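Probable arabinosyltransferase C (Mycobacterium tuberculosis, PDB 3PTY) probably polymerises arabinose into the arabinan of the mycobacterial cell wall, this chain being its C-terminal extracellular domain, a lectin-like carbohydrate-binding module. Local coordinates at residues A[53-58]-A[129-134]; A[175-180]-A[236-241]; A[277-280]-A[286-289]; A[327-332]-A[337-342]. All coordinates share one frame; numbering follows the deposited sequence.

Interaction 1: residues A[53-58]-A[129-134]; sequences APLADA and RTPVLG
Leu55 reaches across to Pro131, and the two side chains cross at about a right angle. The branch that does the touching is CD2, with Leu55 CD2 lying 3.7 Å from Pro131 CD. The same methyl leans on the backbone, Leu55 CD2 standing 3.5 Å from Arg129 O. Backbone oxygens also meet the proline: Leu55 O sits 3.4 Å from Pro131 CG, and Ala56, its methyl turned away, offers its carbonyl O to CB of the same ring. Leu55 places its CG opposite the backbone N (chi1 -179°), which carries the isobutyl end out over the 129-131 backbone.

Behind this layer the 55-58 turn is held by its own bonding, with Asp57 N to Pro54 O at 2.9 Å. Ala58 is tied by backbone bonding to Gly149 of strand 144-152. On the other side, the guanidinium of Arg129 pairs with Asp126, so its charge is engaged away from Leu55. The contact thus lays a short helical turn against the loop leading into strand 133-134, an outermost strand of the antiparallel sheet, and Leu55 also touches Ile114.

It depends on shape and dispersion: a rigid proline, with no N-H to satisfy, offers its ring carbons to a leucine methyl and carbonyl oxygens.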
loop_
_atom_site.group_PDB
_atom_site.type_symbol
_atom_site.label_atom_id
_atom_site.label_comp_id
_atom_site.label_asym_id
_atom_site.label_seq_id
_atom_site.Cartn_x
_atom_site.Cartn_y
_atom_site.Cartn_z
ATOM N N ALA A 53 -9.366 -0.491 42.518
ATOM C CA ALA A 53 -9.225 0.932 42.211
ATOM C C ALA A 53 -10.267 1.440 41.214
ATOM O O ALA A 53 -10.714 0.693 40.348
ATOM C CB ALA A 53 -7.813 1.219 41.699
ATOM N N PRO A 54 -10.658 2.721 41.329
ATOM C CA PRO A 54 -11.502 3.307 40.284
ATOM C C PRO A 54 -10.781 3.236 38.941
ATOM O O PRO A 54 -9.552 3.208 38.908
ATOM C CB PRO A 54 -11.647 4.774 40.719
ATOM C CG PRO A 54 -11.334 4.785 42.173
ATOM C CD PRO A 54 -10.327 3.691 42.387
ATOM N N LEU A 55 -11.542 3.216 37.854
ATOM C CA LEU A 55 -10.997 3.103 36.504
ATOM C C LEU A 55 -9.878 4.110 36.229
ATOM O O LEU A 55 -8.856 3.777 35.621
ATOM C CB LEU A 55 -12.135 3.294 35.496
ATOM C CG LEU A 55 -11.856 3.201 33.997
ATOM C CD1 LEU A 55 -13.146 2.878 33.258
ATOM C CD2 LEU A 55 -11.264 4.493 33.485
ATOM N N ALA A 56 -10.081 5.349 36.666
ATOM C CA ALA A 56 -9.117 6.412 36.405
ATOM C C ALA A 56 -7.779 6.142 37.078
ATOM O O ALA A 56 -6.734 6.552 36.571
ATOM C CB ALA A 56 -9.676 7.771 36.863
ATOM N N ASP A 57 -7.824 5.454 38.220
ATOM C CA ASP A 57 -6.654 5.268 39.080
ATOM C C ASP A 57 -5.874 3.996 38.764
ATOM O O ASP A 57 -4.682 3.901 39.053
ATOM C CB ASP A 57 -7.086 5.161 40.553
ATOM C CG ASP A 57 -7.700 6.450 41.096
ATOM O OD1 ASP A 57 -8.254 7.243 40.316
ATOM O OD2 ASP A 57 -7.629 6.657 42.323
ATOM N N ALA A 58 -6.561 3.002 38.214
ATOM C CA ALA A 58 -6.044 1.633 38.226
ATOM C C ALA A 58 -4.756 1.435 37.420
ATOM O O ALA A 58 -3.912 0.616 37.783
ATOM C CB ALA A 58 -7.130 0.643 37.770
ATOM N N ARG A 129 -13.002 7.029 29.165
ATOM C CA ARG A 129 -12.956 5.720 29.821
ATOM C C ARG A 129 -11.599 5.033 29.689
ATOM O O ARG A 129 -11.461 3.856 30.020
ATOM C CB ARG A 129 -14.042 4.793 29.259
ATOM C CG ARG A 129 -15.462 5.127 29.745
ATOM C CD ARG A 129 -16.469 4.120 29.205
ATOM N NE ARG A 129 -16.672 4.310 27.775
ATOM C CZ ARG A 129 -17.164 3.386 26.955
ATOM N NH1 ARG A 129 -17.507 2.191 27.413
ATOM N NH2 ARG A 129 -17.312 3.665 25.668
ATOM N N THR A 130 -10.599 5.758 29.209
ATOM C CA THR A 130 -9.310 5.138 28.921
ATOM C C THR A 130 -8.148 5.966 29.435
ATOM O O THR A 130 -7.696 6.885 28.761
ATOM C CB THR A 130 -9.122 4.933 27.408
ATOM O OG1 THR A 130 -10.306 4.338 26.858
ATOM C CG2 THR A 130 -7.926 4.021 27.142
ATOM N N PRO A 131 -7.657 5.639 30.636
ATOM C CA PRO A 131 -6.443 6.295 31.130
ATOM C C PRO A 131 -5.255 5.902 30.260
ATOM O O PRO A 131 -5.260 4.829 29.653
ATOM C CB PRO A 131 -6.248 5.711 32.538
ATOM C CG PRO A 131 -7.232 4.610 32.694
ATOM C CD PRO A 131 -8.099 4.514 31.476
ATOM N N VAL A 132 -4.247 6.762 30.220
ATOM C CA VAL A 132 -3.020 6.496 29.483
ATOM C C VAL A 132 -1.865 6.893 30.377
ATOM O O VAL A 132 -1.958 7.898 31.076
ATOM C CB VAL A 132 -2.910 7.385 28.220
ATOM C CG1 VAL A 132 -1.738 6.931 27.362
ATOM C CG2 VAL A 132 -4.183 7.351 27.424
ATOM N N LEU A 133 -0.784 6.119 30.354
ATOM C CA LEU A 133 0.459 6.515 31.019
ATOM C C LEU A 133 1.661 6.219 30.118
ATOM O O LEU A 133 1.759 5.124 29.552
ATOM C CB LEU A 133 0.614 5.799 32.364
ATOM C CG LEU A 133 -0.338 6.208 33.495
ATOM C CD1 LEU A 133 -0.132 5.316 34.718
ATOM C CD2 LEU A 133 -0.179 7.699 33.870
ATOM N N GLY A 134 2.566 7.189 29.976
ATOM C CA GLY A 134 3.726 7.022 29.109
ATOM C C GLY A 134 5.015 7.577 29.693
ATOM O O GLY A 134 4.989 8.473 30.540
#

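Interaction 2: residues A[175-180]-A[236-241]. With CA (calcium ion), chain C; PO4 (phosphate ion), chain D.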
loop_
_atom_site.group_PDB
_atom_site.type_symbol
_atom_site.label_atom_id
_atom_site.label_comp_id
_atom_site.label_asym_id
_atom_site.label_seq_id
_atom_site.Cartn_x
_atom_site.Cartn_y
_atom_site.Cartn_z
ATOM N N SER A 175 10.528 -6.727 24.065
ATOM C CA SER A 175 9.399 -7.502 24.564
ATOM C C SER A 175 9.529 -7.800 26.052
ATOM O O SER A 175 8.533 -8.018 26.741
ATOM C CB SER A 175 9.216 -8.795 23.757
ATOM O OG SER A 175 10.218 -9.742 24.073
ATOM N N ARG A 176 10.756 -7.803 26.554
ATOM C CA ARG A 176 10.973 -8.047 27.979
ATOM C C ARG A 176 10.579 -6.841 28.849
ATOM O O ARG A 176 10.430 -6.967 30.063
ATOM C CB ARG A 176 12.438 -8.408 28.230
ATOM C CG ARG A 176 13.404 -7.396 27.641
ATOM C CD ARG A 176 14.824 -7.583 28.151
ATOM N NE ARG A 176 15.616 -6.377 27.927
ATOM C CZ ARG A 176 15.685 -5.360 28.783
ATOM N NH1 ARG A 176 15.016 -5.407 29.928
ATOM N NH2 ARG A 176 16.426 -4.299 28.494
ATOM N N GLU A 177 10.400 -5.675 28.232
ATOM C CA GLU A 177 10.162 -4.451 29.002
ATOM C C GLU A 177 8.706 -4.250 29.416
ATOM O O GLU A 177 8.414 -3.395 30.250
ATOM C CB GLU A 177 10.646 -3.220 28.237
ATOM C CG GLU A 177 12.159 -3.110 28.123
ATOM C CD GLU A 177 12.576 -1.933 27.262
ATOM O OE1 GLU A 177 12.652 -0.806 27.788
ATOM O OE2 GLU A 177 12.829 -2.134 26.058
ATOM N N VAL A 178 7.796 -5.016 28.821
ATOM C CA VAL A 178 6.382 -4.930 29.177
ATOM C C VAL A 178 5.840 -6.328 29.425
ATOM O O VAL A 178 5.891 -7.192 28.549
ATOM C CB VAL A 178 5.543 -4.237 28.077
ATOM C CG1 VAL A 178 4.064 -4.200 28.474
ATOM C CG2 VAL A 178 6.053 -2.824 27.818
ATOM N N ARG A 179 5.343 -6.561 30.630
ATOM C CA ARG A 179 4.881 -7.893 30.982
ATOM C C ARG A 179 3.515 -7.846 31.625
ATOM O O ARG A 179 3.113 -6.829 32.187
ATOM C CB ARG A 179 5.886 -8.582 31.919
ATOM C CG ARG A 179 7.281 -8.723 31.307
ATOM C CD ARG A 179 8.213 -9.548 32.191
ATOM N NE ARG A 179 7.705 -10.902 32.335
ATOM C CZ ARG A 179 8.149 -11.959 31.661
ATOM N NH1 ARG A 179 9.149 -11.845 30.795
ATOM N NH2 ARG A 179 7.592 -13.140 31.866
ATOM N N LEU A 180 2.805 -8.959 31.519
ATOM C CA LEU A 180 1.538 -9.143 32.192
ATOM C C LEU A 180 1.773 -10.129 33.324
ATOM O O LEU A 180 2.223 -11.248 33.086
ATOM C CB LEU A 180 0.521 -9.741 31.215
ATOM C CG LEU A 180 -0.871 -10.071 31.758
ATOM C CD1 LEU A 180 -1.744 -8.828 31.802
ATOM C CD2 LEU A 180 -1.518 -11.145 30.900
ATOM N N PRO A 236 16.351 9.004 24.003
ATOM C CA PRO A 236 15.080 9.732 23.917
ATOM C C PRO A 236 14.025 8.976 23.121
ATOM O O PRO A 236 12.835 9.081 23.425
ATOM C CB PRO A 236 15.465 11.023 23.185
ATOM C CG PRO A 236 16.920 11.198 23.472
ATOM C CD PRO A 236 17.481 9.806 23.503
ATOM N N GLN A 237 14.464 8.221 22.120
ATOM C CA GLN A 237 13.554 7.508 21.230
ATOM C C GLN A 237 12.993 6.247 21.881
ATOM O O GLN A 237 12.057 5.640 21.368
ATOM C CB GLN A 237 14.264 7.148 19.920
ATOM N N HIS A 238 13.568 5.855 23.011
ATOM C CA HIS A 238 13.150 4.633 23.678
ATOM C C HIS A 238 12.200 4.978 24.810
ATOM O O HIS A 238 12.628 5.445 25.854
ATOM C CB HIS A 238 14.363 3.872 24.214
ATOM C CG HIS A 238 14.060 2.464 24.622
ATOM N ND1 HIS A 238 14.368 1.379 23.831
ATOM C CD2 HIS A 238 13.477 1.963 25.737
ATOM C CE1 HIS A 238 13.997 0.268 24.443
ATOM N NE2 HIS A 238 13.452 0.594 25.602
ATOM N N TRP A 239 10.906 4.779 24.586
ATOM C CA TRP A 239 9.901 5.114 25.587
ATOM C C TRP A 239 8.698 4.192 25.425
ATOM O O TRP A 239 8.570 3.498 24.417
ATOM C CB TRP A 239 9.478 6.584 25.460
ATOM C CG TRP A 239 9.041 6.953 24.076
ATOM C CD1 TRP A 239 9.829 7.436 23.069
ATOM C CD2 TRP A 239 7.717 6.857 23.538
ATOM N NE1 TRP A 239 9.078 7.647 21.942
ATOM C CE2 TRP A 239 7.779 7.299 22.202
ATOM C CE3 TRP A 239 6.486 6.440 24.056
ATOM C CZ2 TRP A 239 6.654 7.341 21.376
ATOM C CZ3 TRP A 239 5.372 6.480 23.235
ATOM C CH2 TRP A 239 5.464 6.930 21.909
ATOM N N ILE A 240 7.819 4.190 26.419
ATOM C CA ILE A 240 6.674 3.282 26.439
ATOM C C ILE A 240 5.411 4.026 26.856
ATOM O O ILE A 240 5.442 4.805 27.802
ATOM C CB ILE A 240 6.893 2.143 27.463
ATOM C CG1 ILE A 240 8.206 1.407 27.181
ATOM C CG2 ILE A 240 5.721 1.156 27.427
ATOM C CD1 ILE A 240 8.590 0.395 28.262
ATOM N N ALA A 241 4.307 3.790 26.153
ATOM C CA ALA A 241 3.007 4.296 26.590
ATOM C C ALA A 241 2.004 3.148 26.598
ATOM O O ALA A 241 1.968 2.349 25.661
ATOM C CB ALA A 241 2.523 5.422 25.679
HETATM CA CA CA C . 13.323 5.890 28.104
HETATM P P PO4 D . 9.335 9.500 18.497
HETATM O O1 PO4 D . 9.922 9.237 17.127
HETATM O O2 PO4 D . 7.891 9.048 18.521
HETATM O O3 PO4 D . 9.395 10.984 18.791
HETATM O O4 PO4 D . 10.132 8.750 19.540
HETATM O O HOH W 1 13.696 6.013 30.577
HETATM O O HOH W 2 14.662 7.898 27.247
HETATM O O HOH W 3 11.647 7.922 28.181
#
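The carboxylate of Glu177 meets the imidazole of His238 edge to edge, their planes only 14° apart. This is a His-carboxylate hydrogen bond, set in the beta-sandwich beside the calcium site of this lectin-like module. His238 NE2 donates to Glu177 OE1 at 2.7 Å, with the acceptor in the ring plane and receiving through its syn lone pair, at an N-H...O angle of 162°. A weak second bond runs from the same nitrogen to OE2, which also accepts from the backbone N of Asp174. Two grips on the carboxylate thus fix its rotation, and glutamate suits the place because its extended chain spans the gap.

The CG of His238 lies opposite its backbone N (chi1 -166°), sending the ring to Glu177 while the carbonyl faces calcium: His238 O is 2.4 Å from the calcium ion. Asp231, Asp233 and three waters also bind the metal. Next to this polar pair, strands 178-183 and 240-242 meet through branched apolar side chains, Val178 CG2 lying 4.0 Å from Ile240 CG2 as the two slide past each other. Trp239 turns the other way, stands edge-to-face with Trp136, and donates from NE1 to O4 of a phosphate, probably from the crystallisation liquor, at 2.8 Å.

Interaction 3: residues A[277-280]-A[286-289]. With AFO (octyl alpha-D-arabinofuranoside), chain B.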
loop_
_atom_site.group_PDB
_atom_site.type_symbol
_atom_site.label_atom_id
_atom_site.label_comp_id
_atom_site.label_asym_id
_atom_site.label_seq_id
_atom_site.Cartn_x
_atom_site.Cartn_y
_atom_site.Cartn_z
ATOM N N ARG A 277 -17.919 -4.526 -1.360
ATOM C CA ARG A 277 -18.237 -3.652 -2.486
ATOM C C ARG A 277 -17.132 -2.625 -2.691
ATOM O O ARG A 277 -16.927 -1.752 -1.847
ATOM C CB ARG A 277 -19.566 -2.939 -2.215
ATOM C CG ARG A 277 -20.012 -1.924 -3.274
ATOM C CD ARG A 277 -21.289 -1.219 -2.784
ATOM N NE ARG A 277 -21.744 -0.144 -3.663
ATOM C CZ ARG A 277 -22.606 -0.312 -4.663
ATOM N NH1 ARG A 277 -23.089 -1.521 -4.934
ATOM N NH2 ARG A 277 -22.977 0.726 -5.403
ATOM N N PRO A 278 -16.416 -2.711 -3.821
ATOM C CA PRO A 278 -15.304 -1.784 -4.046
ATOM C C PRO A 278 -15.827 -0.407 -4.408
ATOM O O PRO A 278 -16.710 -0.288 -5.253
ATOM C CB PRO A 278 -14.561 -2.394 -5.250
ATOM C CG PRO A 278 -15.161 -3.765 -5.446
ATOM C CD PRO A 278 -16.561 -3.672 -4.925
ATOM N N PHE A 279 -15.293 0.622 -3.766
ATOM C CA PHE A 279 -15.687 1.981 -4.078
ATOM C C PHE A 279 -15.160 2.337 -5.462
ATOM O O PHE A 279 -13.983 2.115 -5.758
ATOM C CB PHE A 279 -15.137 2.959 -3.039
ATOM C CG PHE A 279 -15.468 4.390 -3.336
ATOM C CD1 PHE A 279 -16.743 4.884 -3.096
ATOM C CD2 PHE A 279 -14.521 5.233 -3.890
ATOM C CE1 PHE A 279 -17.061 6.204 -3.383
ATOM C CE2 PHE A 279 -14.833 6.552 -4.180
ATOM C CZ PHE A 279 -16.108 7.036 -3.923
ATOM N N GLY A 280 -16.039 2.875 -6.304
ATOM C CA GLY A 280 -15.696 3.251 -7.665
ATOM C C GLY A 280 -16.836 4.033 -8.304
ATOM O O GLY A 280 -17.802 4.389 -7.626
ATOM N N ASP A 286 -22.516 7.058 -7.705
ATOM C CA ASP A 286 -22.087 8.116 -6.812
ATOM C C ASP A 286 -22.542 7.784 -5.394
ATOM O O ASP A 286 -23.740 7.687 -5.122
ATOM C CB ASP A 286 -22.685 9.451 -7.265
ATOM C CG ASP A 286 -22.315 10.597 -6.352
ATOM O OD1 ASP A 286 -21.192 10.582 -5.801
ATOM O OD2 ASP A 286 -23.144 11.521 -6.186
ATOM N N GLU A 287 -21.588 7.610 -4.487
ATOM C CA GLU A 287 -21.912 7.223 -3.118
ATOM C C GLU A 287 -20.755 7.572 -2.189
ATOM O O GLU A 287 -19.693 7.989 -2.641
ATOM C CB GLU A 287 -22.219 5.726 -3.052
ATOM C CG GLU A 287 -21.068 4.844 -3.544
ATOM C CD GLU A 287 -21.448 3.379 -3.673
ATOM O OE1 GLU A 287 -22.630 3.038 -3.446
ATOM O OE2 GLU A 287 -20.559 2.568 -4.006
ATOM N N THR A 288 -20.971 7.400 -0.892
ATOM C CA THR A 288 -19.964 7.732 0.111
ATOM C C THR A 288 -19.261 6.456 0.569
ATOM O O THR A 288 -19.923 5.498 0.957
ATOM C CB THR A 288 -20.624 8.421 1.319
ATOM O OG1 THR A 288 -21.370 9.558 0.864
ATOM C CG2 THR A 288 -19.576 8.877 2.339
ATOM N N PRO A 289 -17.918 6.425 0.503
ATOM C CA PRO A 289 -17.207 5.237 0.997
ATOM C C PRO A 289 -17.280 5.190 2.517
ATOM O O PRO A 289 -17.248 6.243 3.158
ATOM C CB PRO A 289 -15.765 5.467 0.542
ATOM C CG PRO A 289 -15.639 6.938 0.347
ATOM C CD PRO A 289 -17.006 7.473 0.011
HETATM C C1 AFO B . -11.924 -6.110 -8.222
HETATM O O1 AFO B . -11.865 -6.579 -9.571
HETATM C C2 AFO B . -11.073 -7.062 -7.388
HETATM O O2 AFO B . -10.194 -6.362 -6.497
HETATM C C3 AFO B . -12.050 -7.937 -6.628
HETATM O O3 AFO B . -11.828 -9.290 -7.009
HETATM C C4 AFO B . -13.430 -7.503 -7.100
HETATM O O4 AFO B . -13.264 -6.227 -7.734
HETATM C C5 AFO B . -14.460 -7.438 -5.975
HETATM O O5 AFO B . -15.782 -7.500 -6.532
HETATM C "C1'" AFO B . -12.687 -5.847 -10.476
HETATM C "C2'" AFO B . -12.739 -6.633 -11.780
HETATM C "C3'" AFO B . -13.119 -5.760 -12.974
HETATM C "C4'" AFO B . -13.395 -6.651 -14.179
HETATM C "C5'" AFO B . -12.699 -8.003 -14.042
HETATM C "C6'" AFO B . -11.199 -7.928 -14.315
HETATM C "C7'" AFO B . -10.515 -9.242 -13.946
HETATM C "C8'" AFO B . -9.045 -9.216 -14.300
HETATM O O HOH W 4 -19.040 6.465 -5.940
#
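Glu287 OE2 accepts from Arg277 NE at 3.0 Å, with an N-H...O angle of 156°, through the syn lone pair of the oxygen and close to the guanidinium plane. A second bond runs from Arg277 NH2 to Glu287 OE1, also 3.0 Å long but more bent, the donor standing out of the carboxylate plane on the syn side. Together they form a side-on salt bridge, one nitrogen to each oxygen. The two flat groups are nevertheless turned 66° against each other, so the bridge is twisted. The chains come from opposite directions: Arg277 is stretched out to NE, while Glu287 sets CG between its backbone N and carbonyl carbon (chi1 58°) and then runs straight to the arginine.

Beside the bridge lies an apolar pair. Pro289 rests over one face of the Phe279 ring in a CH-pi contact, with Pro289 CG 4.2 Å from the ring centroid. At the ring edge, near its plane, Phe279 CE1 lies 3.3 Å from Glu287 O. Phe264 and His281 add further aromatic contacts to Phe279. Gly280 O is joined to Glu287 N by a water, which donates to the former at 2.9 Å and accepts a weak bond from the latter. Pro278 points away, its CG 3.8 Å from C5 of an octyl arabinofuranoside.

The contact folds the 286-289 loop back on the end of strand 277-278, an outermost strand of the mixed sheet, before strand 291-294. Long, charged Arg277 and Glu287 suit a partly exposed bridge, while flat Phe279 gives buried Pro289 an apolar face to pack on.

Interaction 4: residues A[327-332]-A[337-342]. With AFO (octyl alpha-D-arabinofuranoside), chain E.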
loop_
_atom_site.group_PDB
_atom_site.type_symbol
_atom_site.label_atom_id
_atom_site.label_comp_id
_atom_site.label_asym_id
_atom_site.label_seq_id
_atom_site.Cartn_x
_atom_site.Cartn_y
_atom_site.Cartn_z
ATOM N N VAL A 327 -9.574 0.625 12.802
ATOM C CA VAL A 327 -10.248 -0.077 13.883
ATOM C C VAL A 327 -9.408 -1.287 14.278
ATOM O O VAL A 327 -8.682 -1.851 13.454
ATOM C CB VAL A 327 -11.670 -0.511 13.488
ATOM C CG1 VAL A 327 -12.511 0.713 13.114
ATOM C CG2 VAL A 327 -11.620 -1.484 12.331
ATOM N N ALA A 328 -9.479 -1.676 15.542
ATOM C CA ALA A 328 -8.673 -2.797 16.006
ATOM C C ALA A 328 -9.135 -4.071 15.305
ATOM O O ALA A 328 -10.330 -4.317 15.186
ATOM C CB ALA A 328 -8.792 -2.943 17.519
ATOM N N SER A 329 -8.198 -4.883 14.832
ATOM C CA SER A 329 -8.573 -6.150 14.218
ATOM C C SER A 329 -7.476 -7.197 14.394
ATOM O O SER A 329 -6.320 -6.854 14.645
ATOM C CB SER A 329 -8.875 -5.956 12.728
ATOM O OG SER A 329 -7.679 -5.692 12.015
ATOM N N TYR A 330 -7.847 -8.468 14.233
ATOM C CA TYR A 330 -6.948 -9.593 14.481
ATOM C C TYR A 330 -7.228 -10.688 13.466
ATOM O O TYR A 330 -8.377 -10.927 13.117
ATOM C CB TYR A 330 -7.176 -10.146 15.898
ATOM C CG TYR A 330 -7.239 -9.045 16.932
ATOM C CD1 TYR A 330 -8.432 -8.403 17.209
ATOM C CD2 TYR A 330 -6.097 -8.628 17.608
ATOM C CE1 TYR A 330 -8.499 -7.381 18.137
ATOM C CE2 TYR A 330 -6.155 -7.594 18.547
ATOM C CZ TYR A 330 -7.360 -6.981 18.802
ATOM O OH TYR A 330 -7.446 -5.957 19.720
ATOM N N LEU A 331 -6.184 -11.362 12.996
ATOM C CA LEU A 331 -6.366 -12.477 12.066
ATOM C C LEU A 331 -6.550 -13.782 12.841
ATOM O O LEU A 331 -5.640 -14.228 13.536
ATOM C CB LEU A 331 -5.156 -12.597 11.137
ATOM C CG LEU A 331 -5.235 -13.688 10.070
ATOM C CD1 LEU A 331 -6.410 -13.426 9.125
ATOM C CD2 LEU A 331 -3.919 -13.779 9.296
ATOM N N LYS A 332 -7.724 -14.395 12.714
ATOM C CA LYS A 332 -8.037 -15.648 13.416
ATOM C C LYS A 332 -6.991 -16.766 13.227
ATOM O O LYS A 332 -6.698 -17.530 14.161
ATOM C CB LYS A 332 -9.412 -16.147 12.967
ATOM C CG LYS A 332 -9.841 -17.459 13.581
ATOM C CD LYS A 332 -11.269 -17.813 13.184
ATOM C CE LYS A 332 -11.393 -17.994 11.681
ATOM N NZ LYS A 332 -12.634 -18.737 11.317
ATOM N N ARG A 337 -0.024 -12.071 13.566
ATOM C CA ARG A 337 0.242 -11.558 12.222
ATOM C C ARG A 337 -0.338 -10.151 12.020
ATOM O O ARG A 337 -1.516 -9.915 12.290
ATOM C CB ARG A 337 -0.322 -12.532 11.174
ATOM C CG ARG A 337 -0.472 -11.943 9.779
ATOM C CD ARG A 337 0.866 -11.720 9.135
ATOM N NE ARG A 337 1.496 -12.989 8.799
ATOM C CZ ARG A 337 2.677 -13.100 8.210
ATOM N NH1 ARG A 337 3.362 -12.010 7.879
ATOM N NH2 ARG A 337 3.169 -14.301 7.954
ATOM N N ASP A 338 0.498 -9.219 11.564
ATOM C CA ASP A 338 0.017 -7.912 11.112
ATOM C C ASP A 338 -0.545 -8.094 9.693
ATOM O O ASP A 338 0.175 -7.967 8.706
ATOM C CB ASP A 338 1.162 -6.883 11.126
ATOM C CG ASP A 338 0.666 -5.440 10.992
ATOM O OD1 ASP A 338 -0.561 -5.220 10.952
ATOM O OD2 ASP A 338 1.508 -4.525 10.924
ATOM N N TRP A 339 -1.826 -8.427 9.593
ATOM C CA TRP A 339 -2.404 -8.809 8.300
ATOM C C TRP A 339 -2.578 -7.623 7.355
ATOM O O TRP A 339 -2.583 -7.791 6.132
ATOM C CB TRP A 339 -3.757 -9.507 8.490
ATOM C CG TRP A 339 -4.841 -8.583 8.973
ATOM C CD1 TRP A 339 -5.185 -8.321 10.275
ATOM C CD2 TRP A 339 -5.717 -7.791 8.159
ATOM N NE1 TRP A 339 -6.214 -7.416 10.316
ATOM C CE2 TRP A 339 -6.561 -7.075 9.035
ATOM C CE3 TRP A 339 -5.864 -7.616 6.779
ATOM C CZ2 TRP A 339 -7.537 -6.198 8.571
ATOM C CZ3 TRP A 339 -6.842 -6.737 6.321
ATOM C CH2 TRP A 339 -7.664 -6.046 7.213
ATOM N N GLY A 340 -2.734 -6.437 7.935
ATOM C CA GLY A 340 -3.173 -5.253 7.205
ATOM C C GLY A 340 -4.073 -4.468 8.140
ATOM O O GLY A 340 -4.021 -4.677 9.351
ATOM N N ALA A 341 -4.906 -3.585 7.601
ATOM C CA ALA A 341 -5.721 -2.720 8.447
ATOM C C ALA A 341 -7.101 -2.485 7.857
ATOM O O ALA A 341 -7.251 -2.327 6.648
ATOM C CB ALA A 341 -5.017 -1.372 8.666
ATOM N N LEU A 342 -8.107 -2.469 8.721
ATOM C CA LEU A 342 -9.432 -2.000 8.339
ATOM C C LEU A 342 -9.602 -0.618 8.950
ATOM O O LEU A 342 -9.307 -0.429 10.125
ATOM C CB LEU A 342 -10.506 -2.937 8.894
ATOM C CG LEU A 342 -11.953 -2.472 8.707
ATOM C CD1 LEU A 342 -12.285 -2.373 7.227
ATOM C CD2 LEU A 342 -12.928 -3.415 9.414
HETATM C C1 AFO E . 2.592 -15.179 3.157
HETATM O O1 AFO E . 1.996 -15.934 4.215
HETATM C C2 AFO E . 1.474 -14.838 2.178
HETATM O O2 AFO E . 1.506 -13.460 1.782
HETATM C C3 AFO E . 1.663 -15.760 0.991
HETATM O O3 AFO E . 0.495 -16.563 0.859
HETATM C C4 AFO E . 2.844 -16.648 1.355
HETATM O O4 AFO E . 3.519 -16.005 2.446
HETATM C C5 AFO E . 3.791 -16.903 0.184
HETATM O O5 AFO E . 4.569 -18.081 0.447
HETATM C "C1'" AFO E . 2.928 -16.416 5.180
HETATM C "C2'" AFO E . 2.194 -17.423 6.058
HETATM C "C3'" AFO E . 2.871 -17.619 7.412
HETATM C "C4'" AFO E . 2.235 -18.808 8.123
HETATM C "C5'" AFO E . 0.828 -19.080 7.599
HETATM C "C6'" AFO E . -0.204 -18.086 8.126
HETATM C "C7'" AFO E . -1.538 -18.256 7.405
HETATM C "C8'" AFO E . -2.597 -17.343 7.982
HETATM O O HOH W 5 -7.286 -3.109 11.537
HETATM O O HOH W 6 -3.842 -7.659 13.541
HETATM O O HOH W 7 -3.490 -11.034 13.903
#
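Trp339 and Ser329 hold the middle of this hairpin: the indole donates from NE1 to Ser329 OG at 2.8 Å, the hydroxyl lying in the ring plane at the indole edge. Serine suits the place because its short side chain (chi1 71°) brings a hydroxyl to the one polar atom of the indole ring. The packing is close at the far end, where Val327 N bonds to Leu342 O at 2.9 Å and Val327 CG2 lies 3.7 Å from Leu342 CD2. Near the turn, Leu331 and Arg337 run side by side, with Leu331 CD2 3.9 Å from Arg337 CG.

Water does the rest of the joining. Val327 and Leu342 share that one direct bond, while Val327 O and Leu342 N are linked through a water that also meets Ser329 OG. Another water takes a bond from Leu331 N at 2.9 Å and lies 2.8 Å from Arg337 O. Gly340, with a positive phi of 143°, takes a backbone shape that a side chain would obstruct, so the chain can turn past the indole.

The turn end belongs to the arabinofuranoside pocket, where Arg337 NH2 comes within 3.4 Å of C3' on the octyl tail, and Trp267 of the second subunit packs on Leu331, Arg337 and Trp339. Further in, Trp339 touches Val37 and Ile293, and Leu342 touches Val39 and Ile293, on strands 37-40 and 291-294 flanking the hairpin.

In the fold
From the N terminus the four contacts follow in series; none nests in or crosses another. Interaction 1 closes an excursion of 70 residues, part of it not modelled, bringing the 55-58 turn to the approach of strand 133-134. Interaction 2 spans 55 residues and several strands of the antiparallel sheet. It adjoins interaction 1, since Ala241 packs on Leu133 and Gly134 in the neighbouring strand. Interactions 3 and 4 close short loops in the other, mixed sheet, the first at 277-278, one of its outermost strands within this chain, the second as the hairpin of 322-331 and 341-347. Their centres are about 22 Å apart, and each lies by a bound octyl arabinofuranoside.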